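Side-chain contacts in Lin1909 protein (Listeria innocua, PDB 3FIJ), which is of unknown function but binds manganese and may be a gamma-glutamyl-gamma-aminobutyrate hydrolase with a class I glutamine amidotransferase-like fold: residues 190-195 with 200-205; 95-100 with 114-119; 156-159 with 163-166. All coordinates share one frame; numbering follows the deposited sequence.

Contact 1: 190-195 with 200-205. With MN (manganese (II) ion), chain I.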
loop_
_atom_site.group_PDB
_atom_site.type_symbol
_atom_site.label_atom_id
_atom_site.label_comp_id
_atom_site.label_asym_id
_atom_site.label_seq_id
_atom_site.Cartn_x
_atom_site.Cartn_y
_atom_site.Cartn_z
ATOM N N LYS A 190 32.074 -20.168 -26.375
ATOM C CA LYS A 190 31.406 -20.045 -27.656
ATOM C C LYS A 190 29.927 -19.845 -27.360
ATOM O O LYS A 190 29.377 -20.450 -26.435
ATOM C CB LYS A 190 31.633 -21.301 -28.511
ATOM C CG LYS A 190 31.258 -22.606 -27.825
ATOM C CD LYS A 190 31.633 -23.820 -28.669
ATOM C CE LYS A 190 31.197 -25.119 -27.980
ATOM N NZ LYS A 190 31.358 -26.331 -28.839
ATOM N N VAL A 191 29.301 -18.959 -28.123
ATOM C CA VAL A 191 27.883 -18.684 -27.964
ATOM C C VAL A 191 27.170 -19.840 -28.662
ATOM O O VAL A 191 27.550 -20.212 -29.768
ATOM C CB VAL A 191 27.497 -17.337 -28.648
ATOM C CG1 VAL A 191 27.865 -17.388 -30.118
ATOM C CG2 VAL A 191 26.008 -17.082 -28.521
ATOM N N THR A 192 26.156 -20.418 -28.019
ATOM C CA THR A 192 25.422 -21.526 -28.624
ATOM C C THR A 192 23.938 -21.252 -28.790
ATOM O O THR A 192 23.210 -22.083 -29.323
ATOM C CB THR A 192 25.589 -22.825 -27.819
ATOM O OG1 THR A 192 25.240 -22.598 -26.447
ATOM C CG2 THR A 192 27.022 -23.313 -27.914
ATOM N N ALA A 193 23.490 -20.085 -28.339
ATOM C CA ALA A 193 22.089 -19.710 -28.461
ATOM C C ALA A 193 21.920 -18.192 -28.533
ATOM O O ALA A 193 22.605 -17.445 -27.833
ATOM C CB ALA A 193 21.299 -20.261 -27.287
ATOM N N ARG A 194 20.998 -17.756 -29.383
ATOM C CA ARG A 194 20.690 -16.344 -29.571
ATOM C C ARG A 194 19.206 -16.184 -29.905
ATOM O O ARG A 194 18.560 -17.123 -30.392
ATOM C CB ARG A 194 21.474 -15.759 -30.753
ATOM C CG ARG A 194 22.957 -15.553 -30.569
ATOM C CD ARG A 194 23.570 -15.103 -31.893
ATOM N NE ARG A 194 25.020 -15.287 -31.927
ATOM C CZ ARG A 194 25.897 -14.480 -31.340
ATOM N NH1 ARG A 194 25.475 -13.416 -30.670
ATOM N NH2 ARG A 194 27.199 -14.741 -31.426
ATOM N N THR A 195 18.672 -14.992 -29.646
ATOM C CA THR A 195 17.290 -14.681 -30.002
ATOM C C THR A 195 17.398 -13.976 -31.355
ATOM O O THR A 195 18.469 -13.468 -31.710
ATOM C CB THR A 195 16.623 -13.723 -28.999
ATOM O OG1 THR A 195 17.612 -12.836 -28.472
ATOM C CG2 THR A 195 15.929 -14.499 -27.873
ATOM N N ILE A 200 22.944 -12.726 -27.022
ATOM C CA ILE A 200 23.451 -13.992 -26.504
ATOM C C ILE A 200 22.602 -14.594 -25.391
ATOM O O ILE A 200 22.429 -13.989 -24.329
ATOM C CB ILE A 200 24.897 -13.805 -25.999
ATOM C CG1 ILE A 200 25.801 -13.483 -27.187
ATOM C CG2 ILE A 200 25.369 -15.057 -25.274
ATOM C CD1 ILE A 200 27.128 -12.864 -26.803
ATOM N N GLU A 201 22.096 -15.799 -25.635
ATOM C CA GLU A 201 21.237 -16.503 -24.681
ATOM C C GLU A 201 21.886 -17.710 -24.014
ATOM O O GLU A 201 21.460 -18.133 -22.933
ATOM C CB GLU A 201 19.941 -16.938 -25.374
ATOM C CG GLU A 201 18.949 -15.810 -25.662
ATOM C CD GLU A 201 18.286 -15.239 -24.405
ATOM O OE1 GLU A 201 17.894 -16.022 -23.509
ATOM O OE2 GLU A 201 18.137 -14.001 -24.314
ATOM N N ALA A 202 22.913 -18.266 -24.648
ATOM C CA ALA A 202 23.605 -19.425 -24.095
ATOM C C ALA A 202 25.088 -19.444 -24.469
ATOM O O ALA A 202 25.471 -19.188 -25.616
ATOM C CB ALA A 202 22.925 -20.716 -24.566
ATOM N N VAL A 203 25.927 -19.765 -23.495
ATOM C CA VAL A 203 27.357 -19.816 -23.727
ATOM C C VAL A 203 27.906 -21.126 -23.188
ATOM O O VAL A 203 27.478 -21.595 -22.134
ATOM C CB VAL A 203 28.072 -18.655 -23.002
ATOM C CG1 VAL A 203 29.584 -18.715 -23.263
ATOM C CG2 VAL A 203 27.486 -17.327 -23.452
ATOM N N GLU A 204 28.838 -21.726 -23.921
ATOM C CA GLU A 204 29.470 -22.962 -23.480
ATOM C C GLU A 204 30.977 -22.792 -23.581
ATOM O O GLU A 204 31.469 -21.877 -24.236
ATOM C CB GLU A 204 28.986 -24.142 -24.324
ATOM C CG GLU A 204 27.481 -24.360 -24.181
ATOM C CD GLU A 204 26.934 -25.493 -25.025
ATOM O OE1 GLU A 204 25.692 -25.574 -25.160
ATOM O OE2 GLU A 204 27.731 -26.302 -25.547
ATOM N N GLY A 205 31.717 -23.649 -22.897
ATOM C CA GLY A 205 33.158 -23.536 -22.958
ATOM C C GLY A 205 33.736 -24.510 -23.961
ATOM O O GLY A 205 33.029 -25.366 -24.501
HETATM MN MN MN I . 16.401 -12.936 -23.011
HETATM O O HOH W 1 16.321 -14.756 -21.665
#
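Ile200 packs against Val191 and Arg194 in an antiparallel beta hairpin of strands 189-195 and 200-205, part of the large mixed sheet. Ile200 CG1 lies beside the backbone N (chi1 -66°), 3.8 Å from Val191 CG2. Arg194 runs alongside Ile200, pointing the same way, with Arg194 NH1 3.5 Å from Ile200 CG1. Val191 CG2 covers the centre of one guanidinium face, while NH1 is bonded to the carbonyl of Gly198 in the turn.

Glu201 N gives its hydrogen to Ala193 O at 2.8 Å. The Glu201 side chain bends at chi2 (-70°) and reaches the metal, and Glu201 OE2 is 2.4 Å from the manganese. OE1 accepts a bond from a water that is itself a metal ligand. His143, His154, Ser176 and His178 complete the site. Thr195 CG2 touches Glu201 CG.

Ala202 O takes a bond of 2.8 Å from Thr192 N and a weak one from Ala193 N. Thr192 and Ala193 both face Ala202, a classic beta bulge. Ala202 CB is only 3.2 Å from Ala193 CB, tighter than usual. Val203 CA makes a CA-H...O contact with Lys190 O.

Glu204 pairs with Lys190 through two backbone bonds. Its extended side chain crosses Thr192 at about a right angle. Thr192 OG1 donates to Glu204 OE1 at 3.3 Å, from 57° above the carboxylate plane. The carboxylate is also held by the backbone N-H groups of Glu163 and Leu164. Gly205 O meets the aliphatic chain of Lys190, 3.9 Å from Lys190 CE.

Contact 2: 95-100 with 114-119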
loop_
_atom_site.group_PDB
_atom_site.type_symbol
_atom_site.label_atom_id
_atom_site.label_comp_id
_atom_site.label_asym_id
_atom_site.label_seq_id
_atom_site.Cartn_x
_atom_site.Cartn_y
_atom_site.Cartn_z
ATOM N N SER A 95 32.408 -10.504 -6.258
ATOM C CA SER A 95 33.765 -10.917 -5.905
ATOM C C SER A 95 33.798 -12.365 -5.445
ATOM O O SER A 95 34.642 -13.149 -5.887
ATOM C CB SER A 95 34.322 -10.032 -4.789
ATOM O OG SER A 95 34.437 -8.688 -5.219
ATOM N N TYR A 96 32.880 -12.708 -4.544
ATOM C CA TYR A 96 32.808 -14.062 -4.015
ATOM C C TYR A 96 32.526 -15.074 -5.119
ATOM O O TYR A 96 33.205 -16.094 -5.219
ATOM C CB TYR A 96 31.729 -14.164 -2.929
ATOM C CG TYR A 96 31.727 -15.508 -2.240
ATOM C CD1 TYR A 96 32.889 -15.997 -1.629
ATOM C CD2 TYR A 96 30.574 -16.301 -2.209
ATOM C CE1 TYR A 96 32.903 -17.250 -1.000
ATOM C CE2 TYR A 96 30.571 -17.558 -1.586
ATOM C CZ TYR A 96 31.738 -18.025 -0.983
ATOM O OH TYR A 96 31.753 -19.253 -0.360
ATOM N N GLU A 97 31.527 -14.793 -5.951
ATOM C CA GLU A 97 31.199 -15.704 -7.039
ATOM C C GLU A 97 32.376 -15.817 -8.010
ATOM O O GLU A 97 32.692 -16.911 -8.476
ATOM C CB GLU A 97 29.929 -15.247 -7.767
ATOM C CG GLU A 97 28.704 -15.276 -6.875
ATOM C CD GLU A 97 27.399 -15.191 -7.636
ATOM O OE1 GLU A 97 27.321 -14.444 -8.623
ATOM O OE2 GLU A 97 26.437 -15.857 -7.229
ATOM N N ILE A 98 33.031 -14.696 -8.305
ATOM C CA ILE A 98 34.187 -14.734 -9.197
ATOM C C ILE A 98 35.142 -15.769 -8.597
ATOM O O ILE A 98 35.587 -16.694 -9.279
ATOM C CB ILE A 98 34.936 -13.373 -9.266
ATOM C CG1 ILE A 98 34.048 -12.293 -9.882
ATOM C CG2 ILE A 98 36.222 -13.534 -10.073
ATOM C CD1 ILE A 98 33.682 -12.526 -11.310
ATOM N N ALA A 99 35.432 -15.609 -7.306
ATOM C CA ALA A 99 36.320 -16.523 -6.590
ATOM C C ALA A 99 35.805 -17.959 -6.657
ATOM O O ALA A 99 36.594 -18.902 -6.714
ATOM C CB ALA A 99 36.465 -16.078 -5.130
ATOM N N LEU A 100 34.483 -18.122 -6.648
ATOM C CA LEU A 100 33.887 -19.454 -6.721
ATOM C C LEU A 100 34.127 -20.137 -8.065
ATOM O O LEU A 100 34.549 -21.293 -8.093
ATOM C CB LEU A 100 32.370 -19.417 -6.453
ATOM C CG LEU A 100 31.813 -19.218 -5.036
ATOM C CD1 LEU A 100 30.285 -19.211 -5.092
ATOM C CD2 LEU A 100 32.282 -20.318 -4.118
ATOM N N ILE A 114 22.936 -19.412 -14.456
ATOM C CA ILE A 114 21.644 -18.929 -14.912
ATOM C C ILE A 114 21.500 -17.401 -14.825
ATOM O O ILE A 114 21.847 -16.790 -13.807
ATOM C CB ILE A 114 20.507 -19.618 -14.099
ATOM C CG1 ILE A 114 20.387 -21.091 -14.528
ATOM C CG2 ILE A 114 19.192 -18.875 -14.287
ATOM C CD1 ILE A 114 19.423 -21.927 -13.683
ATOM N N CYS A 115 20.976 -16.802 -15.896
ATOM C CA CYS A 115 20.748 -15.357 -15.982
ATOM C C CYS A 115 22.013 -14.604 -15.580
ATOM O O CYS A 115 23.031 -14.691 -16.251
ATOM C CB CYS A 115 19.575 -14.951 -15.074
ATOM S SG CYS A 115 18.863 -13.333 -15.459
ATOM N N ARG A 116 21.935 -13.858 -14.489
ATOM C CA ARG A 116 23.079 -13.119 -13.965
ATOM C C ARG A 116 24.322 -14.013 -13.960
ATOM O O ARG A 116 25.418 -13.599 -14.362
ATOM C CB ARG A 116 22.767 -12.671 -12.540
ATOM C CG ARG A 116 23.991 -12.361 -11.717
ATOM C CD ARG A 116 23.667 -12.393 -10.235
ATOM N NE ARG A 116 24.901 -12.492 -9.470
ATOM C CZ ARG A 116 25.726 -11.476 -9.258
ATOM N NH1 ARG A 116 25.435 -10.278 -9.744
ATOM N NH2 ARG A 116 26.857 -11.673 -8.593
ATOM N N GLY A 117 24.133 -15.248 -13.510
ATOM C CA GLY A 117 25.218 -16.209 -13.443
ATOM C C GLY A 117 26.073 -16.336 -14.689
ATOM O O GLY A 117 27.300 -16.333 -14.596
HETATM N N MSE A 118 25.436 -16.464 -15.847
HETATM C CA MSE A 118 26.141 -16.584 -17.118
HETATM C C MSE A 118 26.917 -15.293 -17.407
HETATM O O MSE A 118 27.968 -15.305 -18.044
HETATM C CB MSE A 118 25.136 -16.850 -18.247
HETATM C CG MSE A 118 25.754 -17.014 -19.631
HETATM SE SE MSE A 118 24.411 -16.902 -21.057
HETATM C CE MSE A 118 24.318 -14.944 -21.197
ATOM N N GLN A 119 26.380 -14.171 -16.944
ATOM C CA GLN A 119 27.051 -12.903 -17.158
ATOM C C GLN A 119 28.206 -12.743 -16.177
ATOM O O GLN A 119 29.208 -12.088 -16.485
ATOM C CB GLN A 119 26.063 -11.747 -17.018
ATOM C CG GLN A 119 24.998 -11.772 -18.092
ATOM C CD GLN A 119 24.127 -10.546 -18.079
ATOM O OE1 GLN A 119 23.203 -10.420 -18.885
ATOM N NE2 GLN A 119 24.409 -9.629 -17.161
#
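Glu97 turns CG to the side of its backbone N (chi1 -64°) and then runs extended, while Arg116 swings CG opposite its own N (chi1 159°) and stays extended to NE. The two chains come from opposite directions and meet as a buried salt bridge. It joins helix 91-106 to the start of helix 116-124. The second segment has the form of a nucleophile elbow: strand 111-114 ends, Cys115 takes a positive phi at the N-cap, and the helix follows at once. In the class I glutamine amidotransferase fold the nucleophilic cysteine stands here. Cys115 touches His218, consistent with a Cys-His-Glu triad that is unconfirmed in this protein. The turn is tight, with Gly117 N 2.8 Å from Ile114 O in a backbone hydrogen bond.

One carboxylate oxygen makes the bridge. Arg116 NH2 donates to Glu97 OE1 at 2.8 Å. Arg116 NE adds a weak bond to Glu97 OE1 at 3.2 Å. OE1 meets the guanidinium at its edge, near its plane, but the two flat groups are turned 37° apart. The modelled place of OE1 is somewhat doubtful, so these lengths carry limited weight.

Both groups have further partners. Asp94 makes a second salt bridge to NH2, and the carbonyl of Gln71 holds NH1. These bonds would fix the rotation of the guanidinium. Arg93 also lies close to Arg116, and the carboxylate of Glu97 probably eases that like-charge approach. The other oxygen of Glu97, OE2, takes part in a salt bridge with Arg93 NH1 and a hydrogen bond with Thr10 OG1.

Contact 3: 156-159 with 163-166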
loop_
_atom_site.group_PDB
_atom_site.type_symbol
_atom_site.label_atom_id
_atom_site.label_comp_id
_atom_site.label_asym_id
_atom_site.label_seq_id
_atom_site.Cartn_x
_atom_site.Cartn_y
_atom_site.Cartn_z
ATOM N N ILE A 156 14.759 -18.975 -29.454
ATOM C CA ILE A 156 16.202 -18.995 -29.638
ATOM C C ILE A 156 16.692 -20.015 -30.650
ATOM O O ILE A 156 16.182 -21.132 -30.722
ATOM C CB ILE A 156 16.909 -19.295 -28.309
ATOM C CG1 ILE A 156 16.386 -20.621 -27.737
ATOM C CG2 ILE A 156 16.687 -18.142 -27.348
ATOM C CD1 ILE A 156 17.046 -21.069 -26.440
ATOM N N ASP A 157 17.693 -19.613 -31.428
ATOM C CA ASP A 157 18.309 -20.477 -32.427
ATOM C C ASP A 157 19.414 -21.200 -31.669
ATOM O O ASP A 157 20.232 -20.570 -30.992
ATOM C CB ASP A 157 18.908 -19.637 -33.553
ATOM C CG ASP A 157 17.883 -18.756 -34.227
ATOM O OD1 ASP A 157 16.999 -19.289 -34.925
ATOM O OD2 ASP A 157 17.954 -17.523 -34.055
ATOM N N ILE A 158 19.436 -22.520 -31.781
ATOM C CA ILE A 158 20.413 -23.323 -31.067
ATOM C C ILE A 158 21.481 -23.908 -31.971
ATOM O O ILE A 158 21.191 -24.370 -33.067
ATOM C CB ILE A 158 19.708 -24.469 -30.319
ATOM C CG1 ILE A 158 18.668 -23.879 -29.357
ATOM C CG2 ILE A 158 20.718 -25.312 -29.562
ATOM C CD1 ILE A 158 17.874 -24.908 -28.576
ATOM N N GLU A 159 22.723 -23.873 -31.503
ATOM C CA GLU A 159 23.848 -24.431 -32.244
ATOM C C GLU A 159 23.674 -25.952 -32.193
ATOM O O GLU A 159 23.846 -26.551 -31.142
ATOM C CB GLU A 159 25.156 -24.009 -31.565
ATOM C CG GLU A 159 26.402 -24.577 -32.195
ATOM C CD GLU A 159 26.447 -24.321 -33.682
ATOM O OE1 GLU A 159 26.267 -23.145 -34.077
ATOM O OE2 GLU A 159 26.657 -25.291 -34.446
ATOM N N GLU A 163 26.193 -28.465 -26.604
ATOM C CA GLU A 163 25.742 -29.245 -25.464
ATOM C C GLU A 163 24.261 -28.924 -25.294
ATOM O O GLU A 163 23.442 -29.816 -25.069
ATOM C CB GLU A 163 26.511 -28.819 -24.213
ATOM C CG GLU A 163 26.176 -29.578 -22.933
ATOM C CD GLU A 163 26.846 -30.945 -22.853
ATOM O OE1 GLU A 163 27.973 -31.078 -23.371
ATOM O OE2 GLU A 163 26.255 -31.876 -22.259
ATOM N N LEU A 164 23.925 -27.642 -25.415
ATOM C CA LEU A 164 22.542 -27.191 -25.265
ATOM C C LEU A 164 21.626 -27.991 -26.169
ATOM O O LEU A 164 20.544 -28.422 -25.750
ATOM C CB LEU A 164 22.416 -25.702 -25.610
ATOM C CG LEU A 164 21.050 -25.076 -25.321
ATOM C CD1 LEU A 164 20.751 -25.192 -23.827
ATOM C CD2 LEU A 164 21.041 -23.615 -25.753
ATOM N N ALA A 165 22.078 -28.200 -27.406
ATOM C CA ALA A 165 21.312 -28.943 -28.403
ATOM C C ALA A 165 21.010 -30.384 -27.988
ATOM O O ALA A 165 20.148 -31.031 -28.575
ATOM C CB ALA A 165 22.042 -28.916 -29.756
ATOM N N LYS A 166 21.716 -30.883 -26.979
ATOM C CA LYS A 166 21.476 -32.241 -26.490
ATOM C C LYS A 166 20.212 -32.243 -25.641
ATOM O O LYS A 166 19.661 -33.300 -25.326
ATOM C CB LYS A 166 22.629 -32.722 -25.608
ATOM C CG LYS A 166 23.966 -32.864 -26.300
ATOM C CD LYS A 166 25.015 -33.390 -25.328
ATOM C CE LYS A 166 26.394 -33.456 -25.973
ATOM N NZ LYS A 166 27.440 -33.912 -25.008
#
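Ile158 makes the apolar part of this contact, against Leu164 and Ala165. Its CG2 branch lies opposite the backbone N, with CG1 taking the place beside that N (chi1 -58°). CG2 thereby reaches residues 163-166. Ile158 CG2 comes 3.8 Å from Ala165 CB and 4.2 Å from Leu164 CD2, so one methyl group touches two consecutive residues. Ile158 CG2 also lies 3.9 Å from Ala165 N. Leu164 sends its chain opposite its own N (chi1 -173°) and points from the turn onto the sheet. Its CD2 also meets Ala193 and Ala202, on strands 189-195 and 200-205, and Trp217 touches both Leu164 and Ile156.

Residues 163-166 form a beta turn, with helical backbone angles at Leu164 and Ala165. Lys166 N donates to Glu163 O at 2.8 Å and closes it. The turn belongs to the loop between strands 154-158 and 172-174, at the edge of the mixed sheet of the glutamine amidotransferase-like fold. After strand 154-158 the chain turns aside, and residues 163-166 lie across the end of the strand.

No hydrogen bond runs directly between the two segments. Glu159 O touches Ala165 CB at 3.3 Å, a contact of an oxygen with a methyl group. The polar link is indirect: Ser162 OG is hydrogen-bonded to Glu159 O and to Ala165 N, so one hydroxyl joins the strand end to the turn.

Charged groups lie to the outside. The carboxylate of Glu159 leads away from the turn and bonds to Thr161 through OE2. Within the turn, Lys166 NZ and Glu163 OE1 form a salt bridge whose hydrogen bond is weak, at 3.3 Å.

How the contacts relate
Along the chain the contacts come in the order 2, 3, 1, one closing before the next opens. Contacts 1 and 3 are neighbours, with centres about 8 Å apart. Strands 189-195 and 154-158 lie side by side in the mixed sheet, and Arg194 O bonds to Asp157 N between them. Contact 2 lies about 16 Å from contact 1 and about 22 Å from contact 3, centre to centre, and does not touch contact 3. Selenomethionine Met118 of its second helix packs against strand 200-205. Strand 111-114, which leads into the probable nucleophile elbow of contact 2, shares the sheet with strand 200-205 of the manganese site, with strand 212-215 between them.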